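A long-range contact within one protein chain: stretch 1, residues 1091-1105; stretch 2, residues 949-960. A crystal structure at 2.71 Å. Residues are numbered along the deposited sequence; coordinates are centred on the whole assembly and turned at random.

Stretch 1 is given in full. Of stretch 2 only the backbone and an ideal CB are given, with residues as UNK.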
# COMPACT_ATOMS: atom_id res chain seq x y z
N GLU A 1091 8.68 17.18 11.16
CA GLU A 1091 8.32 18.58 11.05
C GLU A 1091 8.47 19.26 12.41
O GLU A 1091 9.00 20.36 12.50
CB GLU A 1091 6.88 18.75 10.50
CG GLU A 1091 5.77 18.34 11.47
CD GLU A 1091 4.36 18.68 10.99
OE1 GLU A 1091 4.23 19.42 9.98
OE2 GLU A 1091 3.39 18.23 11.65
N ARG A 1092 8.06 18.58 13.47
CA ARG A 1092 8.13 19.16 14.80
C ARG A 1092 9.57 19.47 15.18
O ARG A 1092 9.86 20.52 15.75
CB ARG A 1092 7.47 18.27 15.86
CG ARG A 1092 7.32 19.00 17.21
CD ARG A 1092 6.76 18.14 18.32
NE ARG A 1092 6.56 18.91 19.55
CZ ARG A 1092 6.04 18.41 20.66
NH1 ARG A 1092 5.69 17.14 20.72
NH2 ARG A 1092 5.89 19.17 21.73
N GLU A 1093 10.48 18.58 14.83
CA GLU A 1093 11.89 18.83 15.09
C GLU A 1093 12.42 20.04 14.31
O GLU A 1093 13.19 20.84 14.84
CB GLU A 1093 12.72 17.59 14.76
CG GLU A 1093 14.17 17.80 15.05
CD GLU A 1093 14.98 16.56 14.85
OE1 GLU A 1093 14.40 15.45 14.97
OE2 GLU A 1093 16.19 16.69 14.55
N ARG A 1094 11.99 20.19 13.06
CA ARG A 1094 12.41 21.32 12.25
C ARG A 1094 11.88 22.65 12.77
O ARG A 1094 12.59 23.66 12.72
CB ARG A 1094 12.03 21.12 10.79
CG ARG A 1094 13.19 20.75 9.92
CD ARG A 1094 12.82 19.62 8.97
NE ARG A 1094 11.46 19.78 8.48
CZ ARG A 1094 10.72 18.78 8.02
NH1 ARG A 1094 11.23 17.56 7.98
NH2 ARG A 1094 9.48 19.02 7.60
N SER A 1095 10.64 22.67 13.26
CA SER A 1095 10.11 23.88 13.87
C SER A 1095 10.92 24.24 15.10
O SER A 1095 11.52 25.32 15.17
CB SER A 1095 8.64 23.72 14.24
OG SER A 1095 7.89 23.33 13.11
N VAL A 1096 10.98 23.31 16.05
CA VAL A 1096 11.63 23.58 17.32
C VAL A 1096 13.09 23.97 17.10
O VAL A 1096 13.59 24.86 17.80
CB VAL A 1096 11.55 22.37 18.29
CG1 VAL A 1096 12.23 22.71 19.61
CG2 VAL A 1096 10.10 22.01 18.55
N LEU A 1097 13.76 23.36 16.13
CA LEU A 1097 15.14 23.76 15.87
C LEU A 1097 15.19 25.14 15.22
O LEU A 1097 16.12 25.91 15.46
CB LEU A 1097 15.93 22.73 15.05
CG LEU A 1097 16.52 21.51 15.79
CD1 LEU A 1097 17.37 20.68 14.85
CD2 LEU A 1097 17.31 21.89 17.01
N GLY A 1098 14.19 25.43 14.40
CA GLY A 1098 14.06 26.73 13.76
C GLY A 1098 14.01 27.84 14.79
O GLY A 1098 14.82 28.77 14.74
N LEU A 1099 13.05 27.74 15.71
CA LEU A 1099 12.91 28.69 16.80
C LEU A 1099 14.25 29.06 17.41
O LEU A 1099 14.57 30.23 17.58
CB LEU A 1099 12.00 28.15 17.91
CG LEU A 1099 10.47 28.27 17.84
CD1 LEU A 1099 9.83 27.20 16.98
CD2 LEU A 1099 9.93 28.18 19.25
N ALA A 1100 15.04 28.05 17.74
CA ALA A 1100 16.31 28.28 18.38
C ALA A 1100 17.28 28.89 17.38
O ALA A 1100 18.06 29.79 17.73
CB ALA A 1100 16.86 26.98 18.93
N ARG A 1101 17.23 28.40 16.14
CA ARG A 1101 18.11 28.88 15.07
C ARG A 1101 17.92 30.37 14.80
O ARG A 1101 18.88 31.14 14.82
CB ARG A 1101 17.94 28.06 13.80
CG ARG A 1101 18.87 28.46 12.68
CD ARG A 1101 18.65 27.58 11.45
NE ARG A 1101 17.31 27.69 10.85
CZ ARG A 1101 16.44 26.69 10.77
NH1 ARG A 1101 16.72 25.50 11.26
NH2 ARG A 1101 15.26 26.89 10.18
N GLY A 1102 16.66 30.76 14.56
CA GLY A 1102 16.30 32.15 14.41
C GLY A 1102 16.79 32.99 15.58
O GLY A 1102 17.56 33.93 15.39
N ALA A 1103 16.36 32.63 16.79
CA ALA A 1103 16.69 33.39 18.02
C ALA A 1103 18.18 33.69 18.21
O ALA A 1103 18.56 34.83 18.50
CB ALA A 1103 16.13 32.69 19.26
N VAL A 1104 19.03 32.67 18.09
CA VAL A 1104 20.45 32.88 18.32
C VAL A 1104 21.11 33.59 17.14
O VAL A 1104 22.11 34.27 17.31
CB VAL A 1104 21.20 31.59 18.69
CG1 VAL A 1104 20.53 30.93 19.89
CG2 VAL A 1104 21.28 30.66 17.49
N GLN A 1105 20.57 33.42 15.94
CA GLN A 1105 21.07 34.16 14.79
C GLN A 1105 20.76 35.66 14.90
O GLN A 1105 21.62 36.50 14.68
CB GLN A 1105 20.56 33.58 13.46
CG GLN A 1105 21.41 32.42 12.94
CD GLN A 1105 20.84 31.77 11.69
OE1 GLN A 1105 19.67 31.98 11.33
NE2 GLN A 1105 21.67 30.98 11.01
N UNK A 949 6.51 25.44 27.60
CA UNK A 949 6.05 24.28 26.88
C UNK A 949 7.23 23.35 26.61
O UNK A 949 8.38 23.71 26.83
CB UNK A 949 5.36 24.69 25.58
N UNK A 950 6.93 22.15 26.14
CA UNK A 950 7.97 21.22 25.74
C UNK A 950 8.80 21.77 24.60
O UNK A 950 10.02 21.64 24.61
CB UNK A 950 7.36 19.88 25.34
N UNK A 951 8.17 22.42 23.62
CA UNK A 951 8.92 22.99 22.50
C UNK A 951 9.90 24.05 22.98
O UNK A 951 11.01 24.19 22.45
CB UNK A 951 7.96 23.59 21.47
N UNK A 952 9.47 24.80 23.98
CA UNK A 952 10.35 25.80 24.56
C UNK A 952 11.56 25.17 25.22
O UNK A 952 12.70 25.49 24.87
CB UNK A 952 9.59 26.65 25.58
N UNK A 953 11.34 24.23 26.14
CA UNK A 953 12.46 23.63 26.85
C UNK A 953 13.36 22.88 25.87
O UNK A 953 14.57 22.80 26.09
CB UNK A 953 11.96 22.69 27.95
N UNK A 954 12.78 22.37 24.78
CA UNK A 954 13.57 21.69 23.75
C UNK A 954 14.43 22.68 22.96
O UNK A 954 15.60 22.41 22.69
CB UNK A 954 12.65 20.92 22.80
N UNK A 955 13.84 23.82 22.60
CA UNK A 955 14.60 24.90 21.98
C UNK A 955 15.73 25.34 22.91
O UNK A 955 16.89 25.45 22.51
CB UNK A 955 13.69 26.08 21.65
N UNK A 956 15.38 25.54 24.18
CA UNK A 956 16.36 25.86 25.19
C UNK A 956 17.44 24.79 25.22
O UNK A 956 18.62 25.10 25.25
CB UNK A 956 15.70 26.00 26.56
N UNK A 957 17.03 23.53 25.16
CA UNK A 957 17.98 22.42 25.22
C UNK A 957 18.88 22.37 23.97
O UNK A 957 20.08 22.15 24.09
CB UNK A 957 17.23 21.10 25.37
N UNK A 958 18.32 22.62 22.79
CA UNK A 958 19.16 22.67 21.59
C UNK A 958 20.23 23.74 21.69
O UNK A 958 21.42 23.47 21.48
CB UNK A 958 18.30 22.92 20.35
N UNK A 959 19.81 24.96 22.03
CA UNK A 959 20.71 26.10 22.04
C UNK A 959 21.79 25.93 23.10
O UNK A 959 22.95 26.30 22.89
CB UNK A 959 19.93 27.39 22.28
N UNK A 960 21.39 25.34 24.22
CA UNK A 960 22.32 25.08 25.31
C UNK A 960 23.39 24.05 24.91
O UNK A 960 24.55 24.16 25.33
CB UNK A 960 21.55 24.59 26.54

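The two helices approach to 8.5 Å between axes, with 58° between their N-to-C directions, so the backbones are nearest at the crossing and diverge on moving away from it, where longer side chains can still bridge the gap. The closest CA pair, Ala1100 CA and the CA of position 955, 5.2 Å apart, marks the crossing.

Position 949 precedes the helix, with phi/psi of -80/170, an extended conformation typical of an N-cap. Its ideal CB has nothing of stretch 1 within 5.5 Å, so local needs dominate: Ser, Thr, Asp or Asn could accept from a free backbone NH of the first turn. The residue is Thr949, whose OG1 accepts from the backbone N of position 952 at 3.2 Å, a capping bond.

Position 950 points sideways, its ideal CB 4.0 Å from Arg1092 NH2. Aliphatic, polar or acidic residues would all be reasonable. Leu950 is found; its CB lies 3.9 Å from Arg1092 NH2, and the contact adds packing but no hydrogen bond.

Position 951 is the most informative. Its CB points toward stretch 1, 3.9 Å from Val1096 CG2 and 4.9 Å from Arg1092 NH2. The extended arginine, chi1 to chi3 all t, brings a positive charge and several donors within reach of a short side chain. Asp or Glu would suit best, while Asn or Gln could also accept. The residue is Asp951. With chi1 at -68° (m), it forms a salt bridge in which OD1 takes a hydrogen bond from Arg1092 NH2 at 2.6 Å (158°) and a weak one from Arg1092 NE at 3.1 Å (132°). OD1 lies at the guanidinium edge, near its plane, as directional N-H donation requires. Asp951 OD2 lies 3.7 Å from Val1096 CG2.

Positions 952 and 953 point away, and stretch 1 sets no strong preference. Glu952 turns back along its own helix: its OE1 accepts a hydrogen bond from Thr949 N at 2.7 Å. Val953 makes no contact with stretch 1.

Position 954 points toward Val1096, with CG1 3.7 Å from the ideal CB. Ala, Val, Thr or Ser would be plausible. Thr954 places CG2 3.7 Å from Val1096 CG1, while its OG1 donates to Leu950 O at 2.9 Å, satisfying the hydroxyl within its own helix.

At 955 the CB points sideways, 4.0 Å from Val1096 O, 4.3 Å from Ala1100 CB and 4.6 Å from Leu1099 CB. With backbones this close, a small residue, Ala, Gly or Ser, is the natural expectation. Ala955 packs its CB 4.3 Å from Ala1100 CB and 4.2 Å from Val1096 CG1.

Positions 956, 957 and 960 have no stretch 1 atom within 5.5 Å of the ideal CB, leaving their identities unconstrained by this contact; they are Ile956, Ser957 and Ala960.

Position 958 points toward stretch 1, its ideal CB only 3.6 Å from Leu1097 CD2 and 4.5 Å from Ala1100 CB, favouring something small, such as Ala or Ser. Ala958 sets its CB 3.7 Å from Leu1097 CD2.

Position 959 also points toward stretch 1, its ideal CB 4.3 Å from Val1104 CG1 and 4.6 Å from Ala1100 CB, and small or modest apolar residues fit. Ala959 CB meets Val1104 CG1 at 4.3 Å.

Stretch 2, residues 949-960: TLDEVTAISAAA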
# COMPACT_ATOMS: atom_id res chain seq x y z
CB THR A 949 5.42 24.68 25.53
OG1 THR A 949 6.42 25.34 24.73
CG2 THR A 949 4.24 25.63 25.74
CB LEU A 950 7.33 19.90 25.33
CG LEU A 950 8.12 18.61 25.52
CD1 LEU A 950 8.74 18.52 26.91
CD2 LEU A 950 7.20 17.44 25.28
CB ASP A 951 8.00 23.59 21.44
CG ASP A 951 7.18 22.55 20.73
OD1 ASP A 951 7.03 21.44 21.27
OD2 ASP A 951 6.69 22.83 19.60
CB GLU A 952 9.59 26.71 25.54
CG GLU A 952 8.85 27.85 24.83
CD GLU A 952 7.78 28.49 25.69
OE1 GLU A 952 7.20 27.78 26.54
OE2 GLU A 952 7.55 29.70 25.53
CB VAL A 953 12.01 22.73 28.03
CG1 VAL A 953 10.98 23.47 28.88
CG2 VAL A 953 11.45 21.43 27.52
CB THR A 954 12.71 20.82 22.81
OG1 THR A 954 12.01 19.84 23.60
CG2 THR A 954 13.58 20.07 21.80
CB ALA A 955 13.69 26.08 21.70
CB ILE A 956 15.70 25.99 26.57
CG1 ILE A 956 14.71 27.14 26.57
CG2 ILE A 956 16.74 26.17 27.66
CD1 ILE A 956 13.88 27.20 27.84
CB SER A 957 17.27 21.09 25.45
OG SER A 957 18.16 20.09 25.89
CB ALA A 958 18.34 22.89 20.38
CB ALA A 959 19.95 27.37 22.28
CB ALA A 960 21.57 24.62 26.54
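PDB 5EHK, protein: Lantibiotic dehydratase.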